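Local coordinates for alpha-1,3-glucanase (Bacillus circulans, PDB 5ZRU), which probably hydrolyses the alpha-1,3-glucosidic bonds of alpha-1,3-glucan, the chain being the catalytic part of a larger glycoside hydrolase family 87 enzyme that also carries carbohydrate-binding modules, at residues F227-M232 with I257-P262; A540-Y545 with N565-Q570. One frame throughout, in Å; residues are numbered along the deposited sequence.

Contact 1 of 2, residues F227-M232 with I257-P262; sequences FHLGNM and IQFTNP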
ATOM      1  N   PHE A 227     -18.271  14.150   4.748  1.00  9.22           N
ATOM      2  CA  PHE A 227     -19.225  13.603   5.696  1.00  9.99           C
ATOM      3  C   PHE A 227     -18.463  12.951   6.839  1.00 13.72           C
ATOM      4  O   PHE A 227     -17.418  12.330   6.620  1.00 12.24           O
ATOM      5  CB  PHE A 227     -20.139  12.606   4.999  1.00 10.70           C
ATOM      6  CG  PHE A 227     -20.939  13.231   3.907  1.00 12.55           C
ATOM      7  CD1 PHE A 227     -22.188  13.770   4.169  1.00 11.38           C
ATOM      8  CD2 PHE A 227     -20.409  13.342   2.625  1.00 11.60           C
ATOM      9  CE1 PHE A 227     -22.926  14.365   3.157  1.00 12.00           C
ATOM     10  CE2 PHE A 227     -21.128  13.946   1.618  1.00 13.10           C
ATOM     11  CZ  PHE A 227     -22.392  14.459   1.883  1.00 13.25           C
ATOM     12  N   HIS A 228     -18.983  13.105   8.055  1.00  9.51           N
ATOM     13  CA  HIS A 228     -18.283  12.690   9.263  1.00 14.41           C
ATOM     14  C   HIS A 228     -19.023  11.530   9.905  1.00 13.87           C
ATOM     15  O   HIS A 228     -20.226  11.627  10.188  1.00 13.91           O
ATOM     16  CB  HIS A 228     -18.146  13.861  10.245  1.00 14.70           C
ATOM     17  CG  HIS A 228     -17.227  14.942   9.756  1.00 13.83           C
ATOM     18  ND1 HIS A 228     -17.662  15.993   8.977  1.00 13.91           N
ATOM     19  CD2 HIS A 228     -15.895  15.121   9.919  1.00 16.30           C
ATOM     20  CE1 HIS A 228     -16.640  16.782   8.694  1.00 15.62           C
ATOM     21  NE2 HIS A 228     -15.555  16.273   9.251  1.00 15.46           N
ATOM     22  N   LEU A 229     -18.307  10.436  10.138  1.00 12.31           N
ATOM     23  CA  LEU A 229     -18.896   9.222  10.691  1.00 12.06           C
ATOM     24  C   LEU A 229     -18.190   8.891  12.000  1.00 10.92           C
ATOM     25  O   LEU A 229     -17.010   8.525  11.997  1.00 11.86           O
ATOM     26  CB  LEU A 229     -18.790   8.063   9.697  1.00 11.88           C
ATOM     27  CG  LEU A 229     -19.355   8.297   8.294  1.00 11.14           C
ATOM     28  CD1 LEU A 229     -19.316   6.988   7.499  1.00 11.55           C
ATOM     29  CD2 LEU A 229     -20.783   8.815   8.340  1.00 12.28           C
ATOM     30  N   GLY A 230     -18.909   9.022  13.117  1.00 11.46           N
ATOM     31  CA  GLY A 230     -18.352   8.869  14.445  1.00 12.27           C
ATOM     32  C   GLY A 230     -18.247   7.454  14.961  1.00 12.94           C
ATOM     33  O   GLY A 230     -17.990   7.250  16.151  1.00 10.21           O
ATOM     34  N   ASN A 231     -18.460   6.459  14.111  1.00 12.63           N
ATOM     35  CA  ASN A 231     -18.165   5.081  14.471  1.00 12.08           C
ATOM     36  C   ASN A 231     -18.042   4.266  13.194  1.00 10.48           C
ATOM     37  O   ASN A 231     -18.088   4.811  12.085  1.00 11.52           O
ATOM     38  CB  ASN A 231     -19.227   4.489  15.399  1.00 16.85           C
ATOM     39  CG  ASN A 231     -18.612   3.556  16.431  1.00 25.99           C
ATOM     40  OD1 ASN A 231     -18.151   2.436  16.107  1.00 17.86           O
ATOM     41  ND2 ASN A 231     -18.580   4.016  17.685  1.00 17.86           N
ATOM     42  N   MET A 232     -17.897   2.952  13.358  1.00 10.21           N
ATOM     43  CA  MET A 232     -17.814   2.061  12.207  1.00  9.88           C
ATOM     44  C   MET A 232     -19.125   2.105  11.430  1.00 12.27           C
ATOM     45  O   MET A 232     -20.212   2.123  12.017  1.00 10.42           O
ATOM     46  CB  MET A 232     -17.510   0.634  12.669  1.00  9.39           C
ATOM     47  CG  MET A 232     -17.303  -0.392  11.527  1.00  9.98           C
ATOM     48  SD  MET A 232     -17.096  -2.075  12.120  1.00 13.21           S
ATOM     49  CE  MET A 232     -15.613  -1.925  13.140  1.00 12.19           C
ATOM     50  N   ILE A 257     -15.272  10.662   3.085  1.00  9.79           N
ATOM     51  CA  ILE A 257     -15.814  10.075   4.303  1.00  8.37           C
ATOM     52  C   ILE A 257     -14.727  10.158   5.365  1.00 12.04           C
ATOM     53  O   ILE A 257     -13.657   9.548   5.226  1.00 11.09           O
ATOM     54  CB  ILE A 257     -16.279   8.625   4.096  1.00  9.24           C
ATOM     55  CG1 ILE A 257     -17.479   8.560   3.141  1.00 11.19           C
ATOM     56  CG2 ILE A 257     -16.667   8.012   5.442  1.00 10.84           C
ATOM     57  CD1 ILE A 257     -17.970   7.119   2.879  1.00 13.05           C
ATOM     58  N   GLN A 258     -14.993  10.911   6.423  1.00  9.57           N
ATOM     59  CA  GLN A 258     -14.022  11.133   7.489  1.00 10.10           C
ATOM     60  C   GLN A 258     -14.512  10.427   8.744  1.00  9.50           C
ATOM     61  O   GLN A 258     -15.493  10.859   9.358  1.00 10.46           O
ATOM     62  CB  GLN A 258     -13.830  12.623   7.762  1.00 11.90           C
ATOM     63  CG  GLN A 258     -12.884  12.872   8.936  1.00 11.55           C
ATOM     64  CD  GLN A 258     -11.468  12.449   8.615  1.00 11.13           C
ATOM     65  OE1 GLN A 258     -10.851  12.986   7.691  1.00 11.32           O
ATOM     66  NE2 GLN A 258     -10.949  11.466   9.360  1.00 10.61           N
ATOM     67  N   PHE A 259     -13.855   9.332   9.119  1.00  9.85           N
ATOM     68  CA  PHE A 259     -14.151   8.713  10.401  1.00  9.48           C
ATOM     69  C   PHE A 259     -13.491   9.527  11.504  1.00 12.47           C
ATOM     70  O   PHE A 259     -12.316   9.878  11.404  1.00 10.74           O
ATOM     71  CB  PHE A 259     -13.680   7.259  10.421  1.00  8.52           C
ATOM     72  CG  PHE A 259     -14.490   6.367   9.517  1.00 11.69           C
ATOM     73  CD1 PHE A 259     -15.678   5.806   9.967  1.00  9.21           C
ATOM     74  CD2 PHE A 259     -14.084   6.123   8.205  1.00  9.18           C
ATOM     75  CE1 PHE A 259     -16.432   5.005   9.141  1.00  8.62           C
ATOM     76  CE2 PHE A 259     -14.842   5.312   7.366  1.00  9.84           C
ATOM     77  CZ  PHE A 259     -16.007   4.748   7.834  1.00 10.25           C
ATOM     78  N   THR A 260     -14.261   9.851  12.548  1.00 11.47           N
ATOM     79  CA  THR A 260     -13.803  10.774  13.574  1.00 13.47           C
ATOM     80  C   THR A 260     -13.432  10.105  14.887  1.00 10.99           C
ATOM     81  O   THR A 260     -12.893  10.783  15.773  1.00 12.44           O
ATOM     82  CB  THR A 260     -14.878  11.836  13.858  1.00 14.01           C
ATOM     83  OG1 THR A 260     -16.081  11.191  14.299  1.00 12.51           O
ATOM     84  CG2 THR A 260     -15.168  12.652  12.603  1.00 12.67           C
ATOM     85  N   ASN A 261     -13.704   8.814  15.045  1.00  9.89           N
ATOM     86  CA  ASN A 261     -13.528   8.144  16.327  1.00 10.71           C
ATOM     87  C   ASN A 261     -12.173   7.451  16.361  1.00 11.96           C
ATOM     88  O   ASN A 261     -11.905   6.600  15.500  1.00 13.35           O
ATOM     89  CB  ASN A 261     -14.656   7.139  16.545  1.00 11.38           C
ATOM     90  CG  ASN A 261     -14.776   6.673  17.992  1.00 12.80           C
ATOM     91  OD1 ASN A 261     -13.783   6.527  18.694  1.00 12.40           O
ATOM     92  ND2 ASN A 261     -16.007   6.410  18.428  1.00 13.12           N
ATOM     93  N   PRO A 262     -11.297   7.769  17.320  1.00 10.44           N
ATOM     94  CA  PRO A 262      -9.970   7.138  17.370  1.00 11.61           C
ATOM     95  C   PRO A 262      -9.935   5.788  18.062  1.00 12.67           C
ATOM     96  O   PRO A 262      -8.872   5.162  18.096  1.00 15.10           O
ATOM     97  CB  PRO A 262      -9.146   8.165  18.164  1.00 12.77           C
ATOM     98  CG  PRO A 262     -10.152   8.682  19.168  1.00 16.32           C
ATOM     99  CD  PRO A 262     -11.462   8.785  18.378  1.00 11.51           C
TER
HETATM  100  O   HOH W   1     -15.203   6.972  13.438  1.00 11.72           O

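Contact 2 of 2, residues A540-Y545 with N565-Q570; sequences AAIYTY and NLYFIQ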
ATOM      1  N   ALA A 540      24.294 -10.688  -3.156  1.00  9.40           N
ATOM      2  CA  ALA A 540      24.473 -11.527  -4.331  1.00 11.02           C
ATOM      3  C   ALA A 540      23.253 -11.483  -5.249  1.00 11.39           C
ATOM      4  O   ALA A 540      22.180 -10.990  -4.891  1.00  9.79           O
ATOM      5  CB  ALA A 540      24.744 -12.977  -3.915  1.00 10.15           C
ATOM      6  N   ALA A 541      23.427 -12.050  -6.446  1.00 10.95           N
ATOM      7  CA  ALA A 541      22.282 -12.278  -7.328  1.00 11.56           C
ATOM      8  C   ALA A 541      21.341 -13.328  -6.750  1.00 12.84           C
ATOM      9  O   ALA A 541      20.119 -13.145  -6.739  1.00 10.75           O
ATOM     10  CB  ALA A 541      22.757 -12.707  -8.713  1.00 12.68           C
ATOM     11  N   ILE A 542      21.889 -14.455  -6.295  1.00 10.06           N
ATOM     12  CA  ILE A 542      21.103 -15.540  -5.720  1.00 11.05           C
ATOM     13  C   ILE A 542      21.766 -15.976  -4.425  1.00 10.37           C
ATOM     14  O   ILE A 542      22.981 -16.200  -4.392  1.00 12.31           O
ATOM     15  CB  ILE A 542      20.975 -16.734  -6.686  1.00 11.99           C
ATOM     16  CG1 ILE A 542      20.416 -16.267  -8.037  1.00 15.69           C
ATOM     17  CG2 ILE A 542      20.109 -17.825  -6.076  1.00 10.21           C
ATOM     18  CD1 ILE A 542      20.502 -17.332  -9.149  1.00 15.18           C
ATOM     19  N   TYR A 543      20.956 -16.157  -3.387  1.00 11.92           N
ATOM     20  CA  TYR A 543      21.411 -16.417  -2.026  1.00  9.06           C
ATOM     21  C   TYR A 543      20.545 -17.503  -1.418  1.00 10.13           C
ATOM     22  O   TYR A 543      19.320 -17.416  -1.478  1.00 12.45           O
ATOM     23  CB  TYR A 543      21.315 -15.117  -1.205  1.00 10.06           C
ATOM     24  CG  TYR A 543      21.514 -15.217   0.292  1.00 11.03           C
ATOM     25  CD1 TYR A 543      22.631 -15.846   0.836  1.00 13.60           C
ATOM     26  CD2 TYR A 543      20.614 -14.606   1.161  1.00 10.61           C
ATOM     27  CE1 TYR A 543      22.819 -15.901   2.224  1.00 11.60           C
ATOM     28  CE2 TYR A 543      20.794 -14.649   2.534  1.00 11.97           C
ATOM     29  CZ  TYR A 543      21.898 -15.295   3.058  1.00 12.82           C
ATOM     30  OH  TYR A 543      22.075 -15.312   4.421  1.00 12.53           O
ATOM     31  N   THR A 544      21.163 -18.530  -0.832  1.00 11.90           N
ATOM     32  CA  THR A 544      20.416 -19.434   0.028  1.00 10.99           C
ATOM     33  C   THR A 544      21.138 -19.573   1.359  1.00 11.73           C
ATOM     34  O   THR A 544      22.370 -19.497   1.437  1.00 11.64           O
ATOM     35  CB  THR A 544      20.188 -20.834  -0.596  1.00 12.60           C
ATOM     36  OG1 THR A 544      21.319 -21.673  -0.340  1.00 14.85           O
ATOM     37  CG2 THR A 544      19.922 -20.744  -2.125  1.00 11.78           C
ATOM     38  N   TYR A 545      20.350 -19.722   2.415  1.00 12.36           N
ATOM     39  CA  TYR A 545      20.852 -20.067   3.740  1.00 13.59           C
ATOM     40  C   TYR A 545      20.185 -21.349   4.227  1.00 14.78           C
ATOM     41  O   TYR A 545      20.011 -21.562   5.428  1.00 13.12           O
ATOM     42  CB  TYR A 545      20.662 -18.911   4.728  1.00 13.25           C
ATOM     43  CG  TYR A 545      19.243 -18.417   4.880  1.00 14.92           C
ATOM     44  CD1 TYR A 545      18.679 -17.560   3.930  1.00 12.05           C
ATOM     45  CD2 TYR A 545      18.472 -18.776   5.983  1.00 13.76           C
ATOM     46  CE1 TYR A 545      17.380 -17.104   4.060  1.00 10.25           C
ATOM     47  CE2 TYR A 545      17.162 -18.314   6.125  1.00 14.22           C
ATOM     48  CZ  TYR A 545      16.628 -17.472   5.158  1.00 13.86           C
ATOM     49  OH  TYR A 545      15.336 -17.007   5.274  1.00 12.34           O
ATOM     50  N   ASN A 565      31.253 -13.857  -6.420  1.00 24.28           N
ATOM     51  CA  ASN A 565      30.868 -15.167  -6.933  1.00 25.72           C
ATOM     52  C   ASN A 565      29.507 -15.177  -7.620  1.00 22.45           C
ATOM     53  O   ASN A 565      29.109 -16.235  -8.125  1.00 24.98           O
ATOM     54  CB  ASN A 565      30.853 -16.203  -5.802  1.00 29.48           C
ATOM     55  CG  ASN A 565      32.241 -16.510  -5.271  1.00 40.66           C
ATOM     56  OD1 ASN A 565      32.429 -16.719  -4.072  1.00 47.12           O
ATOM     57  ND2 ASN A 565      33.224 -16.531  -6.163  1.00 41.15           N
ATOM     58  N   LEU A 566      28.785 -14.043  -7.633  1.00 20.35           N
ATOM     59  CA  LEU A 566      27.441 -13.921  -8.204  1.00 20.32           C
ATOM     60  C   LEU A 566      26.403 -14.666  -7.372  1.00 19.37           C
ATOM     61  O   LEU A 566      25.309 -14.149  -7.133  1.00 14.82           O
ATOM     62  CB  LEU A 566      27.389 -14.432  -9.652  1.00 17.74           C
ATOM     63  CG  LEU A 566      27.747 -13.486 -10.797  1.00 28.11           C
ATOM     64  CD1 LEU A 566      28.838 -12.522 -10.412  1.00 26.20           C
ATOM     65  CD2 LEU A 566      28.156 -14.284 -12.035  1.00 27.00           C
ATOM     66  N   TYR A 567      26.716 -15.887  -6.958  1.00 15.21           N
ATOM     67  CA  TYR A 567      25.819 -16.679  -6.132  1.00 15.80           C
ATOM     68  C   TYR A 567      26.478 -16.968  -4.800  1.00 21.02           C
ATOM     69  O   TYR A 567      27.704 -17.048  -4.697  1.00 22.05           O
ATOM     70  CB  TYR A 567      25.452 -18.014  -6.775  1.00 25.53           C
ATOM     71  CG  TYR A 567      25.509 -18.003  -8.263  1.00 21.65           C
ATOM     72  CD1 TYR A 567      24.527 -17.364  -8.995  1.00 29.51           C
ATOM     73  CD2 TYR A 567      26.542 -18.632  -8.942  1.00 28.89           C
ATOM     74  CE1 TYR A 567      24.575 -17.338 -10.364  1.00 35.78           C
ATOM     75  CE2 TYR A 567      26.597 -18.624 -10.312  1.00 26.24           C
ATOM     76  CZ  TYR A 567      25.606 -17.978 -11.024  1.00 33.60           C
ATOM     77  OH  TYR A 567      25.637 -17.959 -12.402  1.00 37.85           O
ATOM     78  N   PHE A 568      25.644 -17.145  -3.783  1.00 11.40           N
ATOM     79  CA  PHE A 568      26.103 -17.499  -2.442  1.00 14.71           C
ATOM     80  C   PHE A 568      25.118 -18.555  -1.951  1.00 17.22           C
ATOM     81  O   PHE A 568      24.079 -18.227  -1.369  1.00 16.40           O
ATOM     82  CB  PHE A 568      26.155 -16.280  -1.536  1.00 16.16           C
ATOM     83  CG  PHE A 568      26.746 -16.554  -0.184  1.00 21.20           C
ATOM     84  CD1 PHE A 568      27.647 -17.589  -0.003  1.00 30.30           C
ATOM     85  CD2 PHE A 568      26.384 -15.790   0.911  1.00 19.28           C
ATOM     86  CE1 PHE A 568      28.187 -17.848   1.250  1.00 30.54           C
ATOM     87  CE2 PHE A 568      26.925 -16.042   2.165  1.00 22.48           C
ATOM     88  CZ  PHE A 568      27.826 -17.068   2.333  1.00 27.17           C
ATOM     89  N   ILE A 569      25.448 -19.817  -2.206  1.00 15.26           N
ATOM     90  CA  ILE A 569      24.528 -20.940  -2.045  1.00 15.11           C
ATOM     91  C   ILE A 569      25.047 -21.840  -0.936  1.00 18.55           C
ATOM     92  O   ILE A 569      26.212 -22.248  -0.954  1.00 17.47           O
ATOM     93  CB  ILE A 569      24.387 -21.736  -3.356  1.00 18.06           C
ATOM     94  CG1 ILE A 569      24.097 -20.801  -4.533  1.00 18.19           C
ATOM     95  CG2 ILE A 569      23.326 -22.811  -3.220  1.00 17.76           C
ATOM     96  CD1 ILE A 569      22.841 -19.974  -4.367  1.00 14.94           C
ATOM     97  N   GLN A 570      24.184 -22.167   0.015  1.00 14.67           N
ATOM     98  CA  GLN A 570      24.579 -23.084   1.071  1.00 17.07           C
ATOM     99  C   GLN A 570      24.704 -24.497   0.515  1.00 19.36           C
ATOM    100  O   GLN A 570      23.903 -24.927  -0.320  1.00 15.04           O
ATOM    101  CB  GLN A 570      23.567 -23.047   2.213  1.00 18.16           C
ATOM    102  CG  GLN A 570      23.918 -23.948   3.381  1.00 20.68           C
ATOM    103  CD  GLN A 570      23.067 -23.656   4.601  1.00 21.48           C
ATOM    104  OE1 GLN A 570      22.831 -22.496   4.940  1.00 24.81           O
ATOM    105  NE2 GLN A 570      22.597 -24.703   5.260  1.00 23.14           N
TER

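Contact 1 of 2, residues F227-M232 with I257-P262
The ring of Phe259 receives the carbonyl oxygen of Asn231 at its edge and near its plane, with Asn231 O 3.4 Å from Phe259 CD1; the ordered water also lies at the ring's edge. Leu229 reaches the same ring through CB and CD1, while Leu229 CD1 touches Ile257 CG2 at 3.5 Å. Beyond these, Phe206 of helix 203-216 covers Leu229 and Ile257. Around the imidazole of His228, the methyl of Thr260 sits at the edge, His228 CD2 being 3.7 Å from Thr260 CG2. That methyl is anti to its own carbonyl carbon, with OG1 (chi1 59°) turned instead to Gly230 CA.

Three backbone bonds alternate between the segments: Gln258 N to Phe227 O, 2.8 Å; Leu229 N to Gln258 O; and Thr260 N to Leu229 O. The water donates to Leu229 O and accepts from Asn261 N. Past the strands, Asn261 ND2 donates to Gly230 O at 3.1 Å, while Asn261 OD1 is held by Asn263. The axes of strands 227-229 and 257-259 approach to 4.7 Å at 31°, and the parallel bridges are in register, as expected of adjacent rungs in the right-handed parallel beta-helix of pectate-lyase-like families, here near the calcium site that includes Asp198 and Asp202.

Contact 2 of 2, residues A540-Y545 with N565-Q570
Residues 540-545 and 565-570 pair in parallel, Ile542 opposite Tyr567 and Tyr543 opposite Phe568, with CA atoms 4.9 and 4.8 Å apart. Phe568 N donates to Ile542 O at 2.9 Å, and Thr544 N donates to Phe568 O at 3.0 Å. Before the strands, Ala541 N reaches Leu566 O with a bent N-H...O angle of 135°. After them a side chain takes over from the backbone: Gln570 N donates to Thr544 OG1 at 2.9 Å. The chi1 of 85° places this oxygen between the backbone N and carbonyl carbon of Thr544, and it also bonds to Thr546 O.

On one face, the rings of Tyr543 and Phe568 lie side by side and point the same way. Their planes differ by 21°, but centroids 5.8 Å apart leave little overlap, so contact is through Tyr543 CD1 and CE1 against Phe568 CD2. On the other face, Ile542 CD1 meets Tyr567 CD1 at 4.0 Å. Next to them Ile569 CD1 approaches Ile542 CG2 and Thr544 CG2. An alanine at Thr544 would probably leave Gln570 N without this acceptor and open a gap beside Ile569.

Strand 502-505 continues the ladder beyond residues 540-545 through backbone hydrogen bonds of Ala541 and Tyr543 with Ile502 and of Tyr543 and Tyr545 with Phe504, while strand 550-561 packs against Ile542 and strand 574-577 against Tyr567 and Ile569.

How the contacts relate
Contact 1 comes first along the chain and closes before contact 2 opens, both within the D2 part of the catalytic unit. Their centres are about 50 Å apart on opposite sides of the chain's centre, and their nearest atoms are about 35 Å apart, so neither touches the other. Contact 1 pairs strands 225-229 and 255-259 of one long series of parallel strands; contact 2 pairs 542-544 and 567-568 at the end of another. The second series starts at 233-235, just after the first segment of contact 1. The two contacts thus mark early and late coils of one beta-helix, built by the same rung-on-rung pairing over a long distance.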